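Local coordinates for protein 1,4-dihydroxy-6-naphtoate synthase (PDB 1ZBM) that probably converts cyclic dehypoxanthine futalosine into 1,4-dihydroxy-6-naphthoate, a step in menaquinone (vitamin K2) biosynthesis, at residues 14-17 and 21-24; 26-31 and 208-213; 112-117 and 181-186; 120-125 and 170-175. One frame throughout, in Å; residues are numbered along the deposited sequence.

Contact 1: 14-17 and 21-24; sequences VAHT and DDAF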
loop_
_atom_site.group_PDB
_atom_site.type_symbol
_atom_site.label_atom_id
_atom_site.label_comp_id
_atom_site.label_asym_id
_atom_site.label_seq_id
_atom_site.Cartn_x
_atom_site.Cartn_y
_atom_site.Cartn_z
ATOM N N VAL A 14 16.688 1.258 0.811
ATOM C CA VAL A 14 15.346 1.594 0.360
ATOM C C VAL A 14 14.546 0.304 0.283
ATOM O O VAL A 14 14.832 -0.582 -0.529
ATOM C CB VAL A 14 15.393 2.295 -1.027
ATOM C CG1 VAL A 14 13.990 2.688 -1.481
ATOM C CG2 VAL A 14 16.279 3.532 -0.933
ATOM N N ALA A 15 13.556 0.204 1.159
ATOM C CA ALA A 15 12.720 -0.973 1.238
ATOM C C ALA A 15 11.335 -0.754 0.673
ATOM O O ALA A 15 10.684 0.266 0.921
ATOM C CB ALA A 15 12.610 -1.437 2.694
ATOM N N HIS A 16 10.902 -1.733 -0.101
ATOM C CA HIS A 16 9.591 -1.713 -0.693
ATOM C C HIS A 16 9.075 -3.143 -0.822
ATOM O O HIS A 16 9.723 -4.089 -0.353
ATOM C CB HIS A 16 9.579 -0.958 -2.033
ATOM C CG HIS A 16 10.791 -1.171 -2.883
ATOM N ND1 HIS A 16 10.738 -1.830 -4.094
ATOM C CD2 HIS A 16 12.064 -0.743 -2.741
ATOM C CE1 HIS A 16 11.930 -1.792 -4.659
ATOM N NE2 HIS A 16 12.754 -1.140 -3.861
ATOM N N THR A 17 7.922 -3.296 -1.460
ATOM C CA THR A 17 7.254 -4.588 -1.550
ATOM C C THR A 17 7.281 -5.418 -2.824
ATOM O O THR A 17 7.410 -4.891 -3.924
ATOM C CB THR A 17 5.783 -4.408 -1.164
ATOM O OG1 THR A 17 5.141 -3.534 -2.109
ATOM C CG2 THR A 17 5.683 -3.806 0.223
ATOM N N ASP A 21 2.598 -3.282 -8.721
ATOM C CA ASP A 21 2.503 -1.833 -8.660
ATOM C C ASP A 21 3.801 -1.230 -8.124
ATOM O O ASP A 21 4.252 -0.186 -8.598
ATOM C CB ASP A 21 1.317 -1.420 -7.784
ATOM C CG ASP A 21 1.451 -1.907 -6.356
ATOM O OD1 ASP A 21 1.599 -1.058 -5.459
ATOM O OD2 ASP A 21 1.420 -3.134 -6.134
ATOM N N ASP A 22 4.413 -1.900 -7.153
ATOM C CA ASP A 22 5.660 -1.416 -6.567
ATOM C C ASP A 22 6.857 -1.571 -7.512
ATOM O O ASP A 22 7.601 -0.620 -7.732
ATOM C CB ASP A 22 5.935 -2.136 -5.246
ATOM C CG ASP A 22 7.159 -1.618 -4.554
ATOM O OD1 ASP A 22 8.283 -1.834 -5.069
ATOM O OD2 ASP A 22 7.013 -0.983 -3.488
ATOM N N ALA A 23 7.042 -2.765 -8.065
ATOM C CA ALA A 23 8.146 -3.012 -8.986
ATOM C C ALA A 23 8.026 -2.043 -10.159
ATOM O O ALA A 23 9.023 -1.528 -10.671
ATOM C CB ALA A 23 8.091 -4.460 -9.490
ATOM N N PHE A 24 6.785 -1.812 -10.576
ATOM C CA PHE A 24 6.456 -0.911 -11.673
ATOM C C PHE A 24 7.024 0.478 -11.363
ATOM O O PHE A 24 7.829 1.014 -12.122
ATOM C CB PHE A 24 4.928 -0.864 -11.825
ATOM C CG PHE A 24 4.442 -0.001 -12.955
ATOM C CD1 PHE A 24 4.517 -0.442 -14.274
ATOM C CD2 PHE A 24 3.920 1.260 -12.699
ATOM C CE1 PHE A 24 4.057 0.360 -15.331
ATOM C CE2 PHE A 24 3.460 2.072 -13.745
ATOM C CZ PHE A 24 3.538 1.620 -15.066
HETATM O O HOH W 1 9.104 -4.045 -6.065
#
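A single carboxylate, that of D22, reaches back from the helix to the end of the strand before it and accepts from two consecutive residues. OD1 takes the imidazole: H16 ND1 lies 2.6 Å from D22 OD1 and donates to it. The oxygen uses its syn lone pair, on the side of OD2. The bond is short but not straight, with an N-H...O angle of 140°, and OD1 sits 23° out of the imidazole plane. The ring and carboxylate planes are nearly parallel. OD2 takes the backbone: T17 N is 3.2 Å from D22 OD2, a weak bond.

The setting is the first beta-alpha-beta unit of a periplasmic-binding-protein-like fold. Strand 11-16 ends at H16, and helix 20-30 starts a few residues later. D22 holds CG anti to its backbone N (chi1 -176°), which sends the carboxylate from the first turn of the helix toward the strand end. Water 1 gives one hydrogen to D22 OD1, at 2.6 Å, and one to T17 O, at 2.9 Å. OD1 is thus held by the ring and the water. The bond at ND1 helps fix the ring's rotation, together with F26, which stacks on the imidazole. T17 OG1 has its own hydrogen bond, to D19. The T17 side chain is about 6 Å from that of H152, the predicted proton acceptor.

Contact 2: 26-31 and 208-213; sequences FYAMTH and IAFAIE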
loop_
_atom_site.group_PDB
_atom_site.type_symbol
_atom_site.label_atom_id
_atom_site.label_comp_id
_atom_site.label_asym_id
_atom_site.label_seq_id
_atom_site.Cartn_x
_atom_site.Cartn_y
_atom_site.Cartn_z
ATOM N N PHE A 26 9.194 1.381 -9.077
ATOM C CA PHE A 26 10.653 1.365 -8.875
ATOM C C PHE A 26 11.506 0.839 -10.027
ATOM O O PHE A 26 12.732 0.843 -9.928
ATOM C CB PHE A 26 11.023 0.558 -7.627
ATOM C CG PHE A 26 10.782 1.281 -6.335
ATOM C CD1 PHE A 26 9.580 1.145 -5.663
ATOM C CD2 PHE A 26 11.779 2.064 -5.768
ATOM C CE1 PHE A 26 9.373 1.775 -4.437
ATOM C CE2 PHE A 26 11.588 2.703 -4.543
ATOM C CZ PHE A 26 10.385 2.554 -3.876
ATOM N N TYR A 27 10.870 0.394 -11.108
ATOM C CA TYR A 27 11.605 -0.140 -12.251
ATOM C C TYR A 27 12.771 0.725 -12.728
ATOM O O TYR A 27 13.893 0.241 -12.856
ATOM C CB TYR A 27 10.663 -0.393 -13.432
ATOM C CG TYR A 27 11.409 -0.687 -14.709
ATOM C CD1 TYR A 27 11.658 0.318 -15.645
ATOM C CD2 TYR A 27 11.943 -1.954 -14.945
ATOM C CE1 TYR A 27 12.423 0.067 -16.779
ATOM C CE2 TYR A 27 12.708 -2.210 -16.074
ATOM C CZ TYR A 27 12.945 -1.199 -16.984
ATOM O OH TYR A 27 13.704 -1.467 -18.102
ATOM N N ALA A 28 12.503 1.996 -13.003
ATOM C CA ALA A 28 13.545 2.894 -13.484
ATOM C C ALA A 28 14.729 2.969 -12.524
ATOM O O ALA A 28 15.886 3.017 -12.952
ATOM C CB ALA A 28 12.970 4.299 -13.711
HETATM N N MSE A 29 14.437 2.981 -11.226
HETATM C CA MSE A 29 15.490 3.074 -10.223
HETATM C C MSE A 29 16.254 1.762 -10.058
HETATM O O MSE A 29 17.476 1.767 -9.917
HETATM C CB MSE A 29 14.901 3.508 -8.880
HETATM C CG MSE A 29 15.940 3.983 -7.872
HETATM SE SE MSE A 29 15.148 4.481 -6.159
HETATM C CE MSE A 29 14.513 6.256 -6.623
ATOM N N THR A 30 15.537 0.644 -10.087
ATOM C CA THR A 30 16.157 -0.663 -9.939
ATOM C C THR A 30 16.981 -1.084 -11.167
ATOM O O THR A 30 17.700 -2.087 -11.125
ATOM C CB THR A 30 15.100 -1.750 -9.650
ATOM O OG1 THR A 30 14.053 -1.675 -10.628
ATOM C CG2 THR A 30 14.504 -1.564 -8.261
ATOM N N HIS A 31 16.883 -0.328 -12.258
ATOM C CA HIS A 31 17.643 -0.662 -13.460
ATOM C C HIS A 31 18.620 0.418 -13.889
ATOM O O HIS A 31 18.856 0.606 -15.080
ATOM C CB HIS A 31 16.704 -0.989 -14.624
ATOM C CG HIS A 31 16.035 -2.320 -14.500
ATOM N ND1 HIS A 31 15.157 -2.618 -13.479
ATOM C CD2 HIS A 31 16.132 -3.442 -15.251
ATOM C CE1 HIS A 31 14.742 -3.867 -13.608
ATOM N NE2 HIS A 31 15.320 -4.388 -14.676
ATOM N N ILE A 208 8.946 7.153 -11.057
ATOM C CA ILE A 208 7.489 7.074 -11.220
ATOM C C ILE A 208 7.072 7.610 -12.597
ATOM O O ILE A 208 6.316 6.966 -13.336
ATOM C CB ILE A 208 6.781 7.906 -10.121
ATOM C CG1 ILE A 208 7.137 7.354 -8.738
ATOM C CG2 ILE A 208 5.271 7.901 -10.343
ATOM C CD1 ILE A 208 6.812 8.301 -7.596
ATOM N N ALA A 209 7.569 8.798 -12.928
ATOM C CA ALA A 209 7.265 9.416 -14.209
ATOM C C ALA A 209 7.730 8.505 -15.341
ATOM O O ALA A 209 7.057 8.382 -16.366
ATOM C CB ALA A 209 7.943 10.784 -14.314
ATOM N N PHE A 210 8.874 7.856 -15.154
ATOM C CA PHE A 210 9.399 6.955 -16.179
ATOM C C PHE A 210 8.427 5.796 -16.424
ATOM O O PHE A 210 8.212 5.390 -17.565
ATOM C CB PHE A 210 10.757 6.376 -15.763
ATOM C CG PHE A 210 11.341 5.423 -16.779
ATOM C CD1 PHE A 210 12.265 5.869 -17.724
ATOM C CD2 PHE A 210 10.929 4.087 -16.817
ATOM C CE1 PHE A 210 12.769 5.004 -18.698
ATOM C CE2 PHE A 210 11.421 3.208 -17.785
ATOM C CZ PHE A 210 12.346 3.669 -18.730
ATOM N N ALA A 211 7.854 5.265 -15.347
ATOM C CA ALA A 211 6.923 4.154 -15.454
ATOM C C ALA A 211 5.677 4.497 -16.272
ATOM O O ALA A 211 5.214 3.691 -17.085
ATOM C CB ALA A 211 6.525 3.662 -14.062
ATOM N N ILE A 212 5.135 5.690 -16.064
ATOM C CA ILE A 212 3.943 6.130 -16.791
ATOM C C ILE A 212 4.194 6.324 -18.289
ATOM O O ILE A 212 3.328 6.023 -19.108
ATOM C CB ILE A 212 3.396 7.457 -16.199
ATOM C CG1 ILE A 212 2.952 7.222 -14.753
ATOM C CG2 ILE A 212 2.221 7.963 -17.029
ATOM C CD1 ILE A 212 1.887 6.156 -14.609
ATOM N N GLU A 213 5.376 6.836 -18.632
ATOM C CA GLU A 213 5.762 7.081 -20.020
ATOM C C GLU A 213 6.230 5.814 -20.710
ATOM O O GLU A 213 6.362 5.771 -21.930
ATOM C CB GLU A 213 6.874 8.125 -20.072
ATOM C CG GLU A 213 6.460 9.484 -19.519
ATOM C CD GLU A 213 7.626 10.443 -19.385
ATOM O OE1 GLU A 213 8.410 10.600 -20.359
ATOM O OE2 GLU A 213 7.754 11.066 -18.303
#
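The Y27 ring meets F210 at one edge: F210 CE2 lies near the tyrosine plane, 3.4 Å from Y27 CE1. Relative to the F210 ring, Y27 CE1 comes in obliquely, as does A28 CB. Y27 also reaches H31, with Y27 CE2 over the centre of one imidazole face, 3.5 Å above the plane. The Y27 and F210 rings have centroids 5.8 Å apart and planes at 31°, an oblique aromatic pair.

The contact is helix-to-helix packing between the end of helix 20-30 and the last turns of helix 194-213. It lies away from the predicted substrate and active sites. The two chain pieces are 177 residues apart, but A28 and F210 bring their CA atoms to 6.4 Å.

The A28 methyl packs against the base of the F210 side chain. A28 CB is 3.7 Å from F210 CG, and it is equally near CB and CD2 of that residue. F210 carries CG anti to its backbone N (chi1 179°), which swings the ring across to helix 20-30. Helix 215-222 closes over the same aromatics: Y27 OH hydrogen-bonds E217, and Y27 also touches A218 and Y221. F210 packs on E217 and on K33 of a loop.

Contact 3: 112-117 and 181-186; sequences YTTANL and LPLGLN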
loop_
_atom_site.group_PDB
_atom_site.type_symbol
_atom_site.label_atom_id
_atom_site.label_comp_id
_atom_site.label_asym_id
_atom_site.label_seq_id
_atom_site.Cartn_x
_atom_site.Cartn_y
_atom_site.Cartn_z
ATOM N N TYR A 112 -1.385 -3.889 10.990
ATOM C CA TYR A 112 -1.078 -2.489 10.762
ATOM C C TYR A 112 -1.376 -1.920 9.375
ATOM O O TYR A 112 -0.998 -0.790 9.080
ATOM C CB TYR A 112 0.386 -2.236 11.131
ATOM C CG TYR A 112 0.669 -2.430 12.616
ATOM C CD1 TYR A 112 0.140 -1.559 13.569
ATOM C CD2 TYR A 112 1.434 -3.499 13.066
ATOM C CE1 TYR A 112 0.365 -1.754 14.940
ATOM C CE2 TYR A 112 1.662 -3.707 14.430
ATOM C CZ TYR A 112 1.126 -2.836 15.360
ATOM O OH TYR A 112 1.310 -3.052 16.710
ATOM N N THR A 113 -2.058 -2.671 8.521
ATOM C CA THR A 113 -2.354 -2.138 7.202
ATOM C C THR A 113 -3.508 -1.170 7.279
ATOM O O THR A 113 -4.352 -1.244 8.175
ATOM C CB THR A 113 -2.758 -3.217 6.233
ATOM O OG1 THR A 113 -4.048 -3.717 6.605
ATOM C CG2 THR A 113 -1.741 -4.335 6.258
ATOM N N THR A 114 -3.540 -0.253 6.325
ATOM C CA THR A 114 -4.602 0.730 6.261
ATOM C C THR A 114 -5.948 0.029 6.067
ATOM O O THR A 114 -6.966 0.447 6.624
ATOM C CB THR A 114 -4.337 1.703 5.116
ATOM O OG1 THR A 114 -3.132 2.425 5.398
ATOM C CG2 THR A 114 -5.485 2.689 4.970
ATOM N N ALA A 115 -5.942 -1.051 5.294
ATOM C CA ALA A 115 -7.163 -1.803 5.042
ATOM C C ALA A 115 -7.733 -2.377 6.335
ATOM O O ALA A 115 -8.949 -2.535 6.470
ATOM C CB ALA A 115 -6.898 -2.930 4.045
ATOM N N ASN A 116 -6.867 -2.709 7.287
ATOM C CA ASN A 116 -7.369 -3.249 8.539
ATOM C C ASN A 116 -8.027 -2.145 9.344
ATOM O O ASN A 116 -9.124 -2.321 9.879
ATOM C CB ASN A 116 -6.252 -3.884 9.353
ATOM C CG ASN A 116 -6.632 -5.259 9.843
ATOM O OD1 ASN A 116 -7.701 -5.443 10.450
ATOM N ND2 ASN A 116 -5.775 -6.240 9.578
ATOM N N LEU A 117 -7.354 -1.002 9.423
ATOM C CA LEU A 117 -7.887 0.140 10.148
ATOM C C LEU A 117 -9.293 0.442 9.615
ATOM O O LEU A 117 -10.233 0.623 10.393
ATOM C CB LEU A 117 -6.968 1.352 9.966
ATOM C CG LEU A 117 -7.424 2.669 10.612
ATOM C CD1 LEU A 117 -7.637 2.473 12.111
ATOM C CD2 LEU A 117 -6.371 3.752 10.366
ATOM N N LEU A 181 -8.485 8.073 -1.107
ATOM C CA LEU A 181 -8.209 7.165 0.007
ATOM C C LEU A 181 -6.720 6.786 0.145
ATOM O O LEU A 181 -6.207 5.990 -0.648
ATOM C CB LEU A 181 -9.030 5.882 -0.177
ATOM C CG LEU A 181 -9.433 5.022 1.029
ATOM C CD1 LEU A 181 -9.822 3.622 0.543
ATOM C CD2 LEU A 181 -8.308 4.940 2.023
ATOM N N PRO A 182 -6.019 7.332 1.162
ATOM C CA PRO A 182 -4.596 7.055 1.415
ATOM C C PRO A 182 -4.399 5.612 1.861
ATOM O O PRO A 182 -4.940 5.214 2.890
ATOM C CB PRO A 182 -4.235 8.022 2.546
ATOM C CG PRO A 182 -5.316 9.056 2.511
ATOM C CD PRO A 182 -6.543 8.277 2.160
ATOM N N LEU A 183 -3.617 4.831 1.119
ATOM C CA LEU A 183 -3.404 3.430 1.498
ATOM C C LEU A 183 -1.967 3.114 1.900
ATOM O O LEU A 183 -1.707 2.746 3.044
ATOM C CB LEU A 183 -3.829 2.509 0.356
ATOM C CG LEU A 183 -5.307 2.585 -0.005
ATOM C CD1 LEU A 183 -5.525 1.902 -1.331
ATOM C CD2 LEU A 183 -6.148 1.937 1.101
ATOM N N GLY A 184 -1.049 3.237 0.947
ATOM C CA GLY A 184 0.347 2.975 1.221
ATOM C C GLY A 184 1.109 4.275 1.091
ATOM O O GLY A 184 0.739 5.131 0.290
ATOM N N LEU A 185 2.170 4.441 1.867
ATOM C CA LEU A 185 2.946 5.675 1.805
ATOM C C LEU A 185 4.446 5.418 1.723
ATOM O O LEU A 185 4.939 4.358 2.111
ATOM C CB LEU A 185 2.676 6.515 3.054
ATOM C CG LEU A 185 1.248 6.887 3.448
ATOM C CD1 LEU A 185 1.264 7.431 4.869
ATOM C CD2 LEU A 185 0.671 7.911 2.484
ATOM N N ASN A 186 5.177 6.396 1.216
ATOM C CA ASN A 186 6.613 6.252 1.189
ATOM C C ASN A 186 7.084 7.086 2.372
ATOM O O ASN A 186 6.738 8.256 2.486
ATOM C CB ASN A 186 7.216 6.770 -0.114
ATOM C CG ASN A 186 8.088 5.733 -0.788
ATOM O OD1 ASN A 186 8.968 6.057 -1.591
ATOM N ND2 ASN A 186 7.844 4.469 -0.466
#
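The predicted substrate-binding pair T114 and A115 opens helix 114-122, and T114 ties this helix start to strand 181-189. T114 OG1 donates to the backbone oxygen L183 O at 2.8 Å. The donor lies in the carbonyl plane, on a lone pair, with a C=O...O angle of 136°. OG1 is also hydrogen-bonded to H67 N, which settles the hydroxyl between two backbone groups. The methyl CG2 lies anti to the backbone N of T114 and beside its carbonyl carbon. It comes 3.3 Å from P182 O and 4.0 Å from L183 CD2.

A valine here in place of T114 would probably leave L183 O and H67 N without their hydroxyl partner.

One residue earlier, T113 is the helix N-cap: its OG1 accepts from N116 N at 3.1 Å. T113 OG1 also hydrogen-bonds G110 O.

L183 and G184 form a classic beta bulge opposite S84. The strand lies between strands 61-65 and 76-86 of its sheet. P182 packs on A256 and L257 of helix 251-265, while the short helix 66-69 supplies A66 and H67 beside T114.

Contact 4: 120-125 and 170-175; sequences KLAVED and WDWWSE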
loop_
_atom_site.group_PDB
_atom_site.type_symbol
_atom_site.label_atom_id
_atom_site.label_comp_id
_atom_site.label_asym_id
_atom_site.label_seq_id
_atom_site.Cartn_x
_atom_site.Cartn_y
_atom_site.Cartn_z
ATOM N N LYS A 120 -11.808 -2.193 10.745
ATOM C CA LYS A 120 -12.088 -1.968 12.158
ATOM C C LYS A 120 -12.985 -0.751 12.386
ATOM O O LYS A 120 -13.589 -0.620 13.445
ATOM C CB LYS A 120 -10.768 -1.817 12.924
ATOM C CG LYS A 120 -9.935 -3.109 12.970
ATOM C CD LYS A 120 -8.448 -2.831 13.121
ATOM C CE LYS A 120 -8.141 -2.133 14.428
ATOM N NZ LYS A 120 -6.748 -1.592 14.426
ATOM N N LEU A 121 -13.069 0.137 11.398
ATOM C CA LEU A 121 -13.921 1.322 11.499
ATOM C C LEU A 121 -15.305 1.057 10.923
ATOM O O LEU A 121 -16.283 1.645 11.357
ATOM C CB LEU A 121 -13.303 2.495 10.739
ATOM C CG LEU A 121 -12.100 3.205 11.359
ATOM C CD1 LEU A 121 -11.482 4.100 10.314
ATOM C CD2 LEU A 121 -12.540 4.016 12.578
ATOM N N ALA A 122 -15.386 0.178 9.932
ATOM C CA ALA A 122 -16.668 -0.124 9.303
ATOM C C ALA A 122 -17.443 -1.198 10.067
ATOM O O ALA A 122 -18.667 -1.159 10.108
ATOM C CB ALA A 122 -16.441 -0.563 7.854
ATOM N N VAL A 123 -16.723 -2.153 10.656
ATOM C CA VAL A 123 -17.315 -3.253 11.426
ATOM C C VAL A 123 -16.626 -3.231 12.788
ATOM O O VAL A 123 -15.487 -3.677 12.918
ATOM C CB VAL A 123 -17.052 -4.616 10.741
ATOM C CG1 VAL A 123 -17.953 -5.695 11.331
ATOM C CG2 VAL A 123 -17.274 -4.496 9.242
ATOM N N GLU A 124 -17.312 -2.702 13.800
ATOM C CA GLU A 124 -16.731 -2.588 15.133
ATOM C C GLU A 124 -16.854 -3.814 16.013
ATOM O O GLU A 124 -16.725 -3.724 17.234
ATOM C CB GLU A 124 -17.322 -1.376 15.850
ATOM C CG GLU A 124 -18.794 -1.173 15.602
ATOM C CD GLU A 124 -19.240 0.196 16.036
ATOM O OE1 GLU A 124 -18.611 1.184 15.587
ATOM O OE2 GLU A 124 -20.212 0.292 16.819
ATOM N N ASP A 125 -17.092 -4.962 15.396
ATOM C CA ASP A 125 -17.221 -6.198 16.146
ATOM C C ASP A 125 -17.128 -7.423 15.257
ATOM O O ASP A 125 -18.114 -7.862 14.679
ATOM C CB ASP A 125 -18.540 -6.200 16.925
ATOM C CG ASP A 125 -18.330 -5.976 18.413
ATOM O OD1 ASP A 125 -19.311 -5.619 19.106
ATOM O OD2 ASP A 125 -17.184 -6.173 18.895
ATOM N N TRP A 170 -13.958 1.233 -0.179
ATOM C CA TRP A 170 -13.992 2.562 -0.757
ATOM C C TRP A 170 -15.387 3.156 -0.626
ATOM O O TRP A 170 -15.524 4.341 -0.342
ATOM C CB TRP A 170 -13.579 2.575 -2.231
ATOM C CG TRP A 170 -14.031 3.842 -2.907
ATOM C CD1 TRP A 170 -15.178 4.017 -3.625
ATOM C CD2 TRP A 170 -13.405 5.132 -2.832
ATOM N NE1 TRP A 170 -15.309 5.328 -3.995
ATOM C CE2 TRP A 170 -14.235 6.039 -3.521
ATOM C CE3 TRP A 170 -12.225 5.610 -2.240
ATOM C CZ2 TRP A 170 -13.923 7.404 -3.648
ATOM C CZ3 TRP A 170 -11.916 6.970 -2.364
ATOM C CH2 TRP A 170 -12.765 7.846 -3.060
ATOM N N ASP A 171 -16.430 2.356 -0.834
ATOM C CA ASP A 171 -17.774 2.912 -0.703
ATOM C C ASP A 171 -17.980 3.366 0.724
ATOM O O ASP A 171 -18.616 4.391 0.984
ATOM C CB ASP A 171 -18.853 1.894 -1.054
ATOM C CG ASP A 171 -18.795 1.472 -2.486
ATOM O OD1 ASP A 171 -18.507 2.335 -3.348
ATOM O OD2 ASP A 171 -19.045 0.277 -2.754
ATOM N N TRP A 172 -17.440 2.595 1.658
ATOM C CA TRP A 172 -17.578 2.943 3.059
ATOM C C TRP A 172 -16.840 4.235 3.380
ATOM O O TRP A 172 -17.339 5.065 4.142
ATOM C CB TRP A 172 -17.030 1.841 3.953
ATOM C CG TRP A 172 -17.161 2.201 5.391
ATOM C CD1 TRP A 172 -18.235 1.977 6.192
ATOM C CD2 TRP A 172 -16.197 2.905 6.188
ATOM N NE1 TRP A 172 -18.004 2.498 7.442
ATOM C CE2 TRP A 172 -16.763 3.078 7.467
ATOM C CE3 TRP A 172 -14.911 3.416 5.937
ATOM C CZ2 TRP A 172 -16.086 3.730 8.508
ATOM C CZ3 TRP A 172 -14.238 4.066 6.969
ATOM C CH2 TRP A 172 -14.832 4.219 8.239
ATOM N N TRP A 173 -15.650 4.398 2.808
ATOM C CA TRP A 173 -14.848 5.591 3.058
ATOM C C TRP A 173 -15.462 6.817 2.412
ATOM O O TRP A 173 -15.423 7.910 2.972
ATOM C CB TRP A 173 -13.424 5.394 2.540
ATOM C CG TRP A 173 -12.657 6.669 2.317
ATOM C CD1 TRP A 173 -12.559 7.382 1.150
ATOM C CD2 TRP A 173 -11.812 7.337 3.267
ATOM N NE1 TRP A 173 -11.689 8.443 1.314
ATOM C CE2 TRP A 173 -11.221 8.434 2.599
ATOM C CE3 TRP A 173 -11.491 7.105 4.615
ATOM C CZ2 TRP A 173 -10.327 9.298 3.236
ATOM C CZ3 TRP A 173 -10.597 7.971 5.252
ATOM C CH2 TRP A 173 -10.027 9.052 4.556
ATOM N N SER A 174 -16.026 6.619 1.230
ATOM C CA SER A 174 -16.649 7.693 0.495
ATOM C C SER A 174 -17.824 8.255 1.309
ATOM O O SER A 174 -18.135 9.441 1.227
ATOM C CB SER A 174 -17.116 7.170 -0.860
ATOM O OG SER A 174 -17.467 8.238 -1.722
ATOM N N GLU A 175 -18.459 7.406 2.106
ATOM C CA GLU A 175 -19.570 7.841 2.938
ATOM C C GLU A 175 -19.072 8.632 4.147
ATOM O O GLU A 175 -19.839 9.365 4.779
ATOM C CB GLU A 175 -20.399 6.637 3.408
ATOM C CG GLU A 175 -21.298 6.041 2.327
ATOM C CD GLU A 175 -21.993 4.753 2.759
ATOM O OE1 GLU A 175 -22.072 4.479 3.981
ATOM O OE2 GLU A 175 -22.480 4.017 1.870
HETATM O O HOH W 2 -19.539 2.124 10.050
#
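W172 reaches from helix 169-174 to the C-terminal end of helix 114-122. From CB its CG lies anti to the backbone N (chi1 180°), which extends the indole toward that helix. Nearest CD1 and NE1, the five-membered ring meets a methyl: A122 CB stands over one face, 3.5 Å from the ring centroid and 10° off the normal. This is a CH-pi contact. NE1 gives its hydrogen to water 2 at 3.0 Å. The water sits at the indole edge, in plane, and makes a weak bond to A122 O at 3.4 Å. The six-membered ring then slides past L121. CZ2 runs 3.5 Å from L121 O, and at the far end CH2 is 3.4 Å from L121 CB and 3.9 Å from L121 CD1. The indole therefore lies along two consecutive residues, with its pyrrole part on A122 and its benzene tip on L121.

A serine in place of W172 would probably open a gap beside the A122 methyl and L121, and leave water 2 without its indole donor.

The contact joins two helices near the sheet of strands 105-108 and 164-168, probably the second domain of a periplasmic-binding-protein-like fold. L118, one turn back on helix 114-122, also touches W172. M263 of helix 251-265 touches W172, and W173 packs on A256 and L260 of that helix and on L181 and P182 of strand 181-189.

How the contacts relate
From the N terminus, contact 1 closes first, a short loop between strand 11-16 and helix 20-30. Contact 2 then opens on that same helix and closes only at helix 194-213. Contacts 3 and 4 both start on helix 114-122 and nest in turn: contact 4 inside contact 3, and contact 3 inside contact 2. None of the loops cross. Contact 3 joins helix 114-122 to strand 181-189, in the sheet that also holds strand 11-16. Contact 4 joins the same helix to helix 169-174. Contacts 1 and 2 touch, F24 CZ lying 3.3 Å from A211 O. Contacts 3 and 4 touch through L181 and W170. Contacts 2 and 4 lie on opposite sides of the chain's centre, about 34 Å apart between centres.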